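Local coordinates for protein beta-N-acetylhexosaminidase (Bacteroides fragilis, PDB 4PYS) that probably removes terminal N-acetylhexosamine residues from glycoconjugates by hydrolysis, as a family 20 glycoside hydrolase with a barrel-shaped catalytic domain, at residues A[135-140]-A[433-438]; A[143-148]-A[441-446]; A[359-364]-A[384-389]. All blocks are in the same frame, centred on the assembly; numbering follows the deposited sequence.

Interaction 1: residues A[135-140]-A[433-438]; sequences FMLDSG and SALWTD
Met-136 lies over the indole of Trp-436 where the parallel strands 135-138 and 433-435, the first and last of the catalytic barrel, run side by side. The CB of this selenomethionine rests against Ser-433 O and Ala-434 CB, and SE reaches the six-membered ring, 3.6 Å from Trp-436 CZ2. A bend at chi3 (82°) then places CE over the ring centre, with Trp-436 CE2 only 3.4 Å away. CH-pi and Met-aromatic contacts thus share one face, a task suited to a long, unbranched side chain.

On the opposite side of the sheet Phe-135 CZ meets Leu-435 CB at 3.8 Å, an apolar pair fit for the buried core. The backbones are joined by Met-136 N to Ser-433 O (2.8 Å), Leu-435 N to Met-136 O and Asp-138 N to Leu-435 O. At the end of the first strand, Asp-138 takes over: OD2 accepts from Thr-437 N at 3.0 Å in a nearly straight bond, and OD1 accepts from Gly-140 N in an Asx turn. Thr-437 OG1 donates a hydrogen bond to Asp-138 O from above the carbonyl plane. Arg-141 forms a salt bridge with Asp-138 OD2.

Strand 163-170 pairs with the other edge of 132-138, while helices 146-158 and 453-462 pack against Phe-135.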
loop_
_atom_site.group_PDB
_atom_site.type_symbol
_atom_site.label_atom_id
_atom_site.label_comp_id
_atom_site.label_asym_id
_atom_site.label_seq_id
_atom_site.Cartn_x
_atom_site.Cartn_y
_atom_site.Cartn_z
ATOM N N PHE A 135 0.182 -2.026 0.086
ATOM C CA PHE A 135 0.250 -2.277 -1.348
ATOM C C PHE A 135 0.471 -0.925 -1.998
ATOM O O PHE A 135 -0.205 0.040 -1.648
ATOM C CB PHE A 135 -1.063 -2.854 -1.871
ATOM C CG PHE A 135 -1.124 -2.932 -3.373
ATOM C CD1 PHE A 135 -0.328 -3.839 -4.055
ATOM C CD2 PHE A 135 -1.965 -2.097 -4.099
ATOM C CE1 PHE A 135 -0.374 -3.936 -5.445
ATOM C CE2 PHE A 135 -2.015 -2.179 -5.505
ATOM C CZ PHE A 135 -1.212 -3.093 -6.170
HETATM N N MSE A 136 1.421 -0.861 -2.924
HETATM C CA MSE A 136 1.701 0.372 -3.661
HETATM C C MSE A 136 1.284 0.266 -5.118
HETATM O O MSE A 136 1.574 -0.733 -5.783
HETATM C CB MSE A 136 3.198 0.679 -3.632
HETATM C CG MSE A 136 3.513 2.069 -4.210
HETATM SE SE MSE A 136 5.264 2.161 -5.040
HETATM C CE MSE A 136 4.786 1.412 -6.761
ATOM N N LEU A 137 0.622 1.304 -5.632
ATOM C CA LEU A 137 0.301 1.360 -7.060
ATOM C C LEU A 137 0.994 2.564 -7.667
ATOM O O LEU A 137 0.958 3.659 -7.096
ATOM C CB LEU A 137 -1.214 1.452 -7.285
ATOM C CG LEU A 137 -1.658 1.479 -8.756
ATOM C CD1 LEU A 137 -1.236 0.214 -9.484
ATOM C CD2 LEU A 137 -3.161 1.669 -8.845
ATOM N N ASP A 138 1.638 2.342 -8.808
ATOM C CA ASP A 138 2.326 3.387 -9.560
ATOM C C ASP A 138 1.305 4.101 -10.434
ATOM O O ASP A 138 0.941 3.608 -11.507
ATOM C CB ASP A 138 3.415 2.733 -10.420
ATOM C CG ASP A 138 4.199 3.713 -11.278
ATOM O OD1 ASP A 138 3.936 4.947 -11.293
ATOM O OD2 ASP A 138 5.107 3.217 -11.971
ATOM N N SER A 139 0.833 5.248 -9.948
ATOM C CA SER A 139 -0.041 6.136 -10.704
ATOM C C SER A 139 0.764 7.301 -11.265
ATOM O O SER A 139 0.196 8.309 -11.652
ATOM C CB SER A 139 -1.154 6.693 -9.808
ATOM O OG SER A 139 -1.983 5.662 -9.301
ATOM N N GLY A 140 2.088 7.187 -11.292
ATOM C CA GLY A 140 2.894 8.233 -11.908
ATOM C C GLY A 140 3.094 7.950 -13.391
ATOM O O GLY A 140 2.813 8.793 -14.252
ATOM N N SER A 433 4.132 -4.451 -0.710
ATOM C CA SER A 433 4.030 -5.119 -1.999
ATOM C C SER A 433 3.840 -3.981 -2.989
ATOM O O SER A 433 3.331 -2.917 -2.615
ATOM C CB SER A 433 2.819 -6.035 -2.022
ATOM O OG SER A 433 1.646 -5.349 -1.617
ATOM N N ALA A 434 4.259 -4.173 -4.237
ATOM C CA ALA A 434 4.200 -3.067 -5.184
ATOM C C ALA A 434 3.839 -3.496 -6.587
ATOM O O ALA A 434 4.183 -4.597 -7.036
ATOM C CB ALA A 434 5.521 -2.314 -5.211
ATOM N N LEU A 435 3.168 -2.595 -7.289
ATOM C CA LEU A 435 2.899 -2.803 -8.702
ATOM C C LEU A 435 3.354 -1.560 -9.452
ATOM O O LEU A 435 2.618 -0.568 -9.527
ATOM C CB LEU A 435 1.401 -3.059 -8.919
ATOM C CG LEU A 435 0.935 -3.569 -10.298
ATOM C CD1 LEU A 435 1.028 -2.539 -11.422
ATOM C CD2 LEU A 435 1.706 -4.824 -10.692
ATOM N N TRP A 436 4.570 -1.606 -9.993
ATOM C CA TRP A 436 5.104 -0.510 -10.794
ATOM C C TRP A 436 4.578 -0.654 -12.210
ATOM O O TRP A 436 4.461 -1.761 -12.721
ATOM C CB TRP A 436 6.636 -0.559 -10.817
ATOM C CG TRP A 436 7.227 -0.341 -9.466
ATOM C CD1 TRP A 436 7.593 -1.298 -8.560
ATOM C CD2 TRP A 436 7.503 0.924 -8.849
ATOM N NE1 TRP A 436 8.085 -0.702 -7.417
ATOM C CE2 TRP A 436 8.038 0.660 -7.570
ATOM C CE3 TRP A 436 7.349 2.252 -9.255
ATOM C CZ2 TRP A 436 8.419 1.679 -6.693
ATOM C CZ3 TRP A 436 7.733 3.265 -8.385
ATOM C CH2 TRP A 436 8.259 2.970 -7.117
ATOM N N THR A 437 4.265 0.463 -12.851
ATOM C CA THR A 437 3.655 0.398 -14.180
ATOM C C THR A 437 4.608 0.712 -15.338
ATOM O O THR A 437 4.170 1.098 -16.431
ATOM C CB THR A 437 2.335 1.224 -14.241
ATOM O OG1 THR A 437 2.569 2.569 -13.787
ATOM C CG2 THR A 437 1.278 0.585 -13.344
ATOM N N ASP A 438 5.909 0.513 -15.110
ATOM C CA ASP A 438 6.918 0.620 -16.175
ATOM C C ASP A 438 6.525 -0.217 -17.393
ATOM O O ASP A 438 5.919 -1.291 -17.248
ATOM C CB ASP A 438 8.279 0.077 -15.706
ATOM C CG ASP A 438 8.771 0.717 -14.430
ATOM O OD1 ASP A 438 7.944 0.980 -13.528
ATOM O OD2 ASP A 438 10.000 0.939 -14.325
#

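Interaction 2: residues A[143-148]-A[441-446]; sequences YQKVST and VTESMI
The carboxylate of Glu-443 is held from both sides by the segment around Gln-144 and Lys-145. Above one face stand Lys-145 N, the hydroxyl of Thr-148 and Gln-144 CB; on the opposite side lie a bridging water and Lys-145 CE. Lys-145 CG comes to the edge near the carboxylate plane, 3.2 Å from Glu-443 OE2. The amide plane of Gln-144 is turned 50° from the carboxylate.

The contact joins two loops of the TIM barrel, one leading from its first strand into helix 146-158 and the other following its last strand. Lys-145 is the N-cap residue of that helix, and its N-H reaches Glu-443 OE2 at 2.8 Å in a nearly straight bond, arriving from above the carboxylate plane. A glutamate suits this place: its extended chain spans the gap between the loops, and the positive end of the helix would probably favour its negative charge. Thr-148 OG1 to Glu-443 OE1, at 2.4 Å, is too short to be trusted in detail. The ammonium of Lys-145 makes only a long salt bridge, NZ lying 4.0 Å from Glu-443 OE1.

Gln-144 bends at chi2 (89°), and its amide turns to Ser-139 OG and Asp-138 O at the end of the first strand. Its CG packs loosely on Ile-446 CD1. One water donates to both Tyr-143 O and Glu-443 OE2; a second accepts from Gln-144 NE2 and donates to Val-441 O at 2.7 Å.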
loop_
_atom_site.group_PDB
_atom_site.type_symbol
_atom_site.label_atom_id
_atom_site.label_comp_id
_atom_site.label_asym_id
_atom_site.label_seq_id
_atom_site.Cartn_x
_atom_site.Cartn_y
_atom_site.Cartn_z
ATOM N N TYR A 143 -1.903 6.548 -15.649
ATOM C CA TYR A 143 -3.083 7.038 -14.943
ATOM C C TYR A 143 -4.118 5.923 -14.862
ATOM O O TYR A 143 -4.425 5.293 -15.876
ATOM C CB TYR A 143 -3.667 8.262 -15.684
ATOM C CG TYR A 143 -5.039 8.673 -15.189
ATOM C CD1 TYR A 143 -5.189 9.446 -14.035
ATOM C CD2 TYR A 143 -6.184 8.276 -15.869
ATOM C CE1 TYR A 143 -6.453 9.810 -13.578
ATOM C CE2 TYR A 143 -7.440 8.630 -15.424
ATOM C CZ TYR A 143 -7.572 9.395 -14.281
ATOM O OH TYR A 143 -8.836 9.738 -13.846
ATOM N N GLN A 144 -4.623 5.653 -13.658
ATOM C CA GLN A 144 -5.758 4.749 -13.501
ATOM C C GLN A 144 -6.972 5.551 -13.071
ATOM O O GLN A 144 -6.856 6.454 -12.227
ATOM C CB GLN A 144 -5.458 3.674 -12.453
ATOM C CG GLN A 144 -4.231 2.825 -12.771
ATOM C CD GLN A 144 -2.969 3.421 -12.213
ATOM O OE1 GLN A 144 -3.019 4.302 -11.354
ATOM N NE2 GLN A 144 -1.825 2.931 -12.677
ATOM N N LYS A 145 -8.141 5.222 -13.614
ATOM C CA LYS A 145 -9.342 5.958 -13.217
ATOM C C LYS A 145 -9.671 5.772 -11.745
ATOM O O LYS A 145 -9.202 4.828 -11.103
ATOM C CB LYS A 145 -10.548 5.660 -14.111
ATOM C CG LYS A 145 -10.726 4.240 -14.559
ATOM C CD LYS A 145 -11.615 4.241 -15.801
ATOM C CE LYS A 145 -11.700 2.870 -16.445
ATOM N NZ LYS A 145 -12.671 1.981 -15.754
ATOM N N VAL A 146 -10.457 6.695 -11.205
ATOM C CA VAL A 146 -10.771 6.669 -9.778
ATOM C C VAL A 146 -11.378 5.335 -9.349
ATOM O O VAL A 146 -11.026 4.808 -8.292
ATOM C CB VAL A 146 -11.707 7.837 -9.398
ATOM C CG1 VAL A 146 -12.243 7.666 -7.996
ATOM C CG2 VAL A 146 -10.967 9.154 -9.522
ATOM N N SER A 147 -12.265 4.773 -10.170
ATOM C CA SER A 147 -12.883 3.489 -9.804
ATOM C C SER A 147 -11.847 2.369 -9.705
ATOM O O SER A 147 -12.029 1.405 -8.959
ATOM C CB SER A 147 -13.997 3.115 -10.786
ATOM O OG SER A 147 -13.506 3.008 -12.108
ATOM N N THR A 148 -10.756 2.499 -10.456
ATOM C CA THR A 148 -9.676 1.512 -10.419
ATOM C C THR A 148 -8.788 1.699 -9.194
ATOM O O THR A 148 -8.364 0.721 -8.574
ATOM C CB THR A 148 -8.850 1.528 -11.720
ATOM O OG1 THR A 148 -9.699 1.167 -12.823
ATOM C CG2 THR A 148 -7.679 0.551 -11.645
ATOM N N VAL A 441 2.120 -0.656 -18.539
ATOM C CA VAL A 441 1.121 -1.510 -17.901
ATOM C C VAL A 441 -0.181 -0.731 -17.707
ATOM O O VAL A 441 -0.301 0.086 -16.796
ATOM C CB VAL A 441 1.625 -2.052 -16.550
ATOM C CG1 VAL A 441 0.532 -2.874 -15.842
ATOM C CG2 VAL A 441 2.879 -2.897 -16.762
ATOM N N THR A 442 -1.148 -0.979 -18.584
ATOM C CA THR A 442 -2.433 -0.300 -18.537
ATOM C C THR A 442 -3.326 -1.014 -17.529
ATOM O O THR A 442 -2.938 -2.043 -16.979
ATOM C CB THR A 442 -3.108 -0.327 -19.907
ATOM O OG1 THR A 442 -3.267 -1.691 -20.309
ATOM C CG2 THR A 442 -2.261 0.403 -20.943
ATOM N N GLU A 443 -4.517 -0.478 -17.285
ATOM C CA GLU A 443 -5.385 -1.024 -16.232
ATOM C C GLU A 443 -5.740 -2.498 -16.459
ATOM O O GLU A 443 -5.819 -3.282 -15.502
ATOM C CB GLU A 443 -6.680 -0.213 -16.134
ATOM C CG GLU A 443 -6.493 1.224 -15.652
ATOM C CD GLU A 443 -7.812 1.921 -15.390
ATOM O OE1 GLU A 443 -8.803 1.226 -15.084
ATOM O OE2 GLU A 443 -7.855 3.163 -15.485
ATOM N N SER A 444 -5.976 -2.859 -17.717
ATOM C CA SER A 444 -6.384 -4.231 -18.058
ATOM C C SER A 444 -5.268 -5.253 -17.833
ATOM O O SER A 444 -5.498 -6.470 -17.919
ATOM C CB SER A 444 -6.836 -4.298 -19.511
ATOM O OG SER A 444 -5.755 -4.008 -20.382
HETATM N N MSE A 445 -4.064 -4.755 -17.555
HETATM C CA MSE A 445 -2.874 -5.603 -17.405
HETATM C C MSE A 445 -2.473 -5.796 -15.957
HETATM O O MSE A 445 -1.549 -6.562 -15.646
HETATM C CB MSE A 445 -1.705 -5.006 -18.197
HETATM C CG MSE A 445 -1.894 -5.080 -19.684
HETATM SE SE MSE A 445 -0.625 -3.951 -20.639
HETATM C CE MSE A 445 0.982 -4.673 -19.946
ATOM N N ILE A 446 -3.170 -5.122 -15.051
ATOM C CA ILE A 446 -2.757 -5.150 -13.652
ATOM C C ILE A 446 -3.036 -6.480 -12.938
ATOM O O ILE A 446 -2.134 -7.048 -12.318
ATOM C CB ILE A 446 -3.370 -3.983 -12.859
ATOM C CG1 ILE A 446 -2.883 -2.647 -13.435
ATOM C CG2 ILE A 446 -3.011 -4.092 -11.384
ATOM C CD1 ILE A 446 -3.539 -1.403 -12.814
HETATM O O HOH W 1 -6.606 4.818 -17.371
HETATM O O HOH W 2 -2.208 1.130 -15.138
#

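Interaction 3: residues A[359-364]-A[384-389]; sequences QWWNWR and GTNYYT. With FMT (formic acid), chain I; FMT (formic acid), chain J; FMT (formic acid), chain H.
Trp-361 and Asn-386 meet in the turns just beyond the C-terminal ends of two adjacent, parallel strands of the catalytic barrel, 356-360 and 381-383. The pairing of those strands carries on into the turns: Gly-384 N donates to Trp-360 O at 2.8 Å, and Asn-386 N to Trp-361 O at 2.7 Å. Glycine suits position 384, where its bare CA lies close to Trp-360 O.

Asn-386 uses both ends of its amide. OD1 takes the N-H of Arg-364 on a lone pair, 3.1 Å away, and also accepts from its neighbour Tyr-387 N. ND2 donates to Asn-362 OD1 (3.2 Å) from above that carbonyl plane, the two amides standing nearly perpendicular at 89°. A carboxamide, donor and acceptor at once, fits this double duty. Asn-362 OD1 has a second partner in Gly-365 N, capping helix 363-366.

Thr-385 lays its methyl over the six-membered ring of Trp-360, CG2 lying 3.4 Å from CE2, while Trp-360 NE1 bonds to Arg-367 O. Trp-363 and Tyr-387 meet rim to rim, and Arg-364 CD touches Tyr-387 OH at 3.3 Å; that hydroxyl is hydrogen-bonded to Ala-404 O.

Formic acid, probably from the crystallisation liquor, bonds to the backbone N of Trp-361 and of Asn-362; another molecule takes Asn-386 ND2. The Trp-361 indole, held through NE1 by Asp-343, also lies beside a bound glycerol. Turns rich in aromatic residues at the C-terminal ends of the strands are in keeping with a TIM-barrel glycosidase, whose active site opens at that end.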
loop_
_atom_site.group_PDB
_atom_site.type_symbol
_atom_site.label_atom_id
_atom_site.label_comp_id
_atom_site.label_asym_id
_atom_site.label_seq_id
_atom_site.Cartn_x
_atom_site.Cartn_y
_atom_site.Cartn_z
ATOM N N GLN A 359 12.330 2.570 3.412
ATOM C CA GLN A 359 11.693 1.483 2.681
ATOM C C GLN A 359 12.766 0.721 1.916
ATOM O O GLN A 359 13.349 1.229 0.958
ATOM C CB GLN A 359 10.600 1.993 1.739
ATOM C CG GLN A 359 9.806 0.859 1.095
ATOM C CD GLN A 359 8.423 1.294 0.636
ATOM O OE1 GLN A 359 8.118 2.485 0.581
ATOM N NE2 GLN A 359 7.583 0.325 0.298
ATOM N N TRP A 360 13.045 -0.487 2.393
ATOM C CA TRP A 360 14.126 -1.331 1.893
ATOM C C TRP A 360 13.634 -2.064 0.654
ATOM O O TRP A 360 12.638 -2.786 0.723
ATOM C CB TRP A 360 14.507 -2.314 3.004
ATOM C CG TRP A 360 15.428 -3.438 2.629
ATOM C CD1 TRP A 360 16.493 -3.402 1.771
ATOM C CD2 TRP A 360 15.350 -4.778 3.118
ATOM N NE1 TRP A 360 17.081 -4.654 1.702
ATOM C CE2 TRP A 360 16.395 -5.511 2.521
ATOM C CE3 TRP A 360 14.488 -5.430 4.007
ATOM C CZ2 TRP A 360 16.602 -6.873 2.788
ATOM C CZ3 TRP A 360 14.695 -6.784 4.268
ATOM C CH2 TRP A 360 15.743 -7.485 3.659
ATOM N N TRP A 361 14.307 -1.876 -0.482
ATOM C CA TRP A 361 13.752 -2.390 -1.744
ATOM C C TRP A 361 14.718 -3.122 -2.685
ATOM O O TRP A 361 14.308 -4.056 -3.375
ATOM C CB TRP A 361 13.054 -1.270 -2.526
ATOM C CG TRP A 361 14.015 -0.331 -3.199
ATOM C CD1 TRP A 361 14.545 0.816 -2.676
ATOM C CD2 TRP A 361 14.536 -0.443 -4.535
ATOM N NE1 TRP A 361 15.377 1.416 -3.603
ATOM C CE2 TRP A 361 15.384 0.662 -4.749
ATOM C CE3 TRP A 361 14.367 -1.375 -5.567
ATOM C CZ2 TRP A 361 16.068 0.859 -5.960
ATOM C CZ3 TRP A 361 15.048 -1.179 -6.764
ATOM C CH2 TRP A 361 15.884 -0.073 -6.950
ATOM N N ASN A 362 15.978 -2.699 -2.757
ATOM C CA ASN A 362 16.841 -3.264 -3.796
ATOM C C ASN A 362 17.667 -4.470 -3.346
ATOM O O ASN A 362 18.889 -4.390 -3.237
ATOM C CB ASN A 362 17.740 -2.195 -4.432
ATOM C CG ASN A 362 18.307 -2.637 -5.766
ATOM O OD1 ASN A 362 18.125 -3.784 -6.182
ATOM N ND2 ASN A 362 18.998 -1.730 -6.447
ATOM N N TRP A 363 16.985 -5.588 -3.099
ATOM C CA TRP A 363 17.656 -6.844 -2.766
ATOM C C TRP A 363 18.551 -7.301 -3.910
ATOM O O TRP A 363 19.713 -7.670 -3.699
ATOM C CB TRP A 363 16.619 -7.929 -2.471
ATOM C CG TRP A 363 17.238 -9.285 -2.267
ATOM C CD1 TRP A 363 17.414 -10.262 -3.207
ATOM C CD2 TRP A 363 17.768 -9.806 -1.043
ATOM N NE1 TRP A 363 18.020 -11.360 -2.640
ATOM C CE2 TRP A 363 18.246 -11.105 -1.312
ATOM C CE3 TRP A 363 17.882 -9.303 0.253
ATOM C CZ2 TRP A 363 18.828 -11.905 -0.327
ATOM C CZ3 TRP A 363 18.454 -10.102 1.231
ATOM C CH2 TRP A 363 18.920 -11.387 0.937
ATOM N N ARG A 364 18.007 -7.270 -5.124
ATOM C CA ARG A 364 18.723 -7.782 -6.294
ATOM C C ARG A 364 20.065 -7.089 -6.492
ATOM O O ARG A 364 21.078 -7.739 -6.764
ATOM C CB ARG A 364 17.853 -7.676 -7.553
ATOM C CG ARG A 364 18.383 -8.483 -8.724
ATOM C CD ARG A 364 17.369 -8.581 -9.844
ATOM N NE ARG A 364 17.375 -7.394 -10.686
ATOM C CZ ARG A 364 18.178 -7.225 -11.729
ATOM N NH1 ARG A 364 19.052 -8.168 -12.060
ATOM N NH2 ARG A 364 18.111 -6.111 -12.443
ATOM N N GLY A 384 10.320 -4.095 1.631
ATOM C CA GLY A 384 9.645 -4.125 0.343
ATOM C C GLY A 384 10.588 -4.483 -0.787
ATOM O O GLY A 384 10.658 -3.782 -1.797
ATOM N N THR A 385 11.299 -5.593 -0.625
ATOM C CA THR A 385 12.362 -5.948 -1.564
ATOM C C THR A 385 11.823 -6.406 -2.911
ATOM O O THR A 385 10.791 -7.093 -2.983
ATOM C CB THR A 385 13.299 -7.016 -0.967
ATOM O OG1 THR A 385 12.524 -8.120 -0.489
ATOM C CG2 THR A 385 14.069 -6.434 0.198
ATOM N N ASN A 386 12.519 -6.018 -3.979
ATOM C CA ASN A 386 12.084 -6.370 -5.322
ATOM C C ASN A 386 11.915 -7.872 -5.507
ATOM O O ASN A 386 10.862 -8.323 -5.970
ATOM C CB ASN A 386 12.962 -5.724 -6.421
ATOM C CG ASN A 386 14.462 -5.768 -6.124
ATOM O OD1 ASN A 386 14.951 -6.554 -5.310
ATOM N ND2 ASN A 386 15.209 -4.914 -6.827
ATOM N N TYR A 387 12.932 -8.645 -5.134
ATOM C CA TYR A 387 12.713 -10.063 -4.830
ATOM C C TYR A 387 12.155 -10.101 -3.404
ATOM O O TYR A 387 12.881 -9.727 -2.479
ATOM C CB TYR A 387 14.051 -10.811 -4.787
ATOM C CG TYR A 387 14.739 -11.063 -6.113
ATOM C CD1 TYR A 387 14.207 -10.598 -7.312
ATOM C CD2 TYR A 387 15.921 -11.791 -6.154
ATOM C CE1 TYR A 387 14.858 -10.846 -8.526
ATOM C CE2 TYR A 387 16.569 -12.041 -7.348
ATOM C CZ TYR A 387 16.037 -11.568 -8.527
ATOM O OH TYR A 387 16.700 -11.829 -9.707
ATOM N N TYR A 388 10.905 -10.524 -3.180
ATOM C CA TYR A 388 9.932 -10.898 -4.205
ATOM C C TYR A 388 8.596 -10.231 -3.904
ATOM O O TYR A 388 7.547 -10.894 -3.804
ATOM C CB TYR A 388 9.733 -12.417 -4.200
ATOM C CG TYR A 388 10.965 -13.171 -4.641
ATOM C CD1 TYR A 388 11.425 -13.074 -5.950
ATOM C CD2 TYR A 388 11.659 -14.002 -3.763
ATOM C CE1 TYR A 388 12.549 -13.756 -6.368
ATOM C CE2 TYR A 388 12.786 -14.695 -4.182
ATOM C CZ TYR A 388 13.222 -14.572 -5.487
ATOM O OH TYR A 388 14.346 -15.255 -5.920
ATOM N N THR A 389 8.630 -8.908 -3.752
ATOM C CA THR A 389 7.411 -8.156 -3.507
ATOM C C THR A 389 7.033 -7.258 -4.673
ATOM O O THR A 389 5.982 -6.612 -4.624
ATOM C CB THR A 389 7.492 -7.279 -2.223
ATOM O OG1 THR A 389 8.284 -6.099 -2.468
ATOM C CG2 THR A 389 8.076 -8.075 -1.048
HETATM C C FMT I . 17.452 -0.572 -0.565
HETATM O O1 FMT I . 17.878 -0.793 -1.688
HETATM O O2 FMT I . 16.495 0.155 -0.333
HETATM C C FMT J . 14.676 -15.597 -8.905
HETATM O O1 FMT J . 15.586 -14.965 -8.379
HETATM O O2 FMT J . 14.379 -15.509 -10.099
HETATM C C FMT H . 13.561 -3.299 -9.691
HETATM O O1 FMT H . 14.552 -3.819 -9.185
HETATM O O2 FMT H . 13.291 -3.373 -10.895
#

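Overall arrangement
Followed from the N terminus, the chain enters the barrel on strand 132-138, passes through the loop at 143-145 into helix 146-158, and returns to both places only after nearly 300 residues. Interaction 1 closes this circuit by pairing the first barrel strand with the last, and interaction 2 joins the loops that follow those strands, so the two cross along the chain. The side chain of Gln-144 links them. Interaction 3 closes a much shorter circuit, between the turns that follow the neighbouring strands 356-360 and 381-383, and nests inside both; it touches interaction 1 where Ala-434 N meets Thr-389 O, but stays about 11 Å from interaction 2 at the nearest atoms.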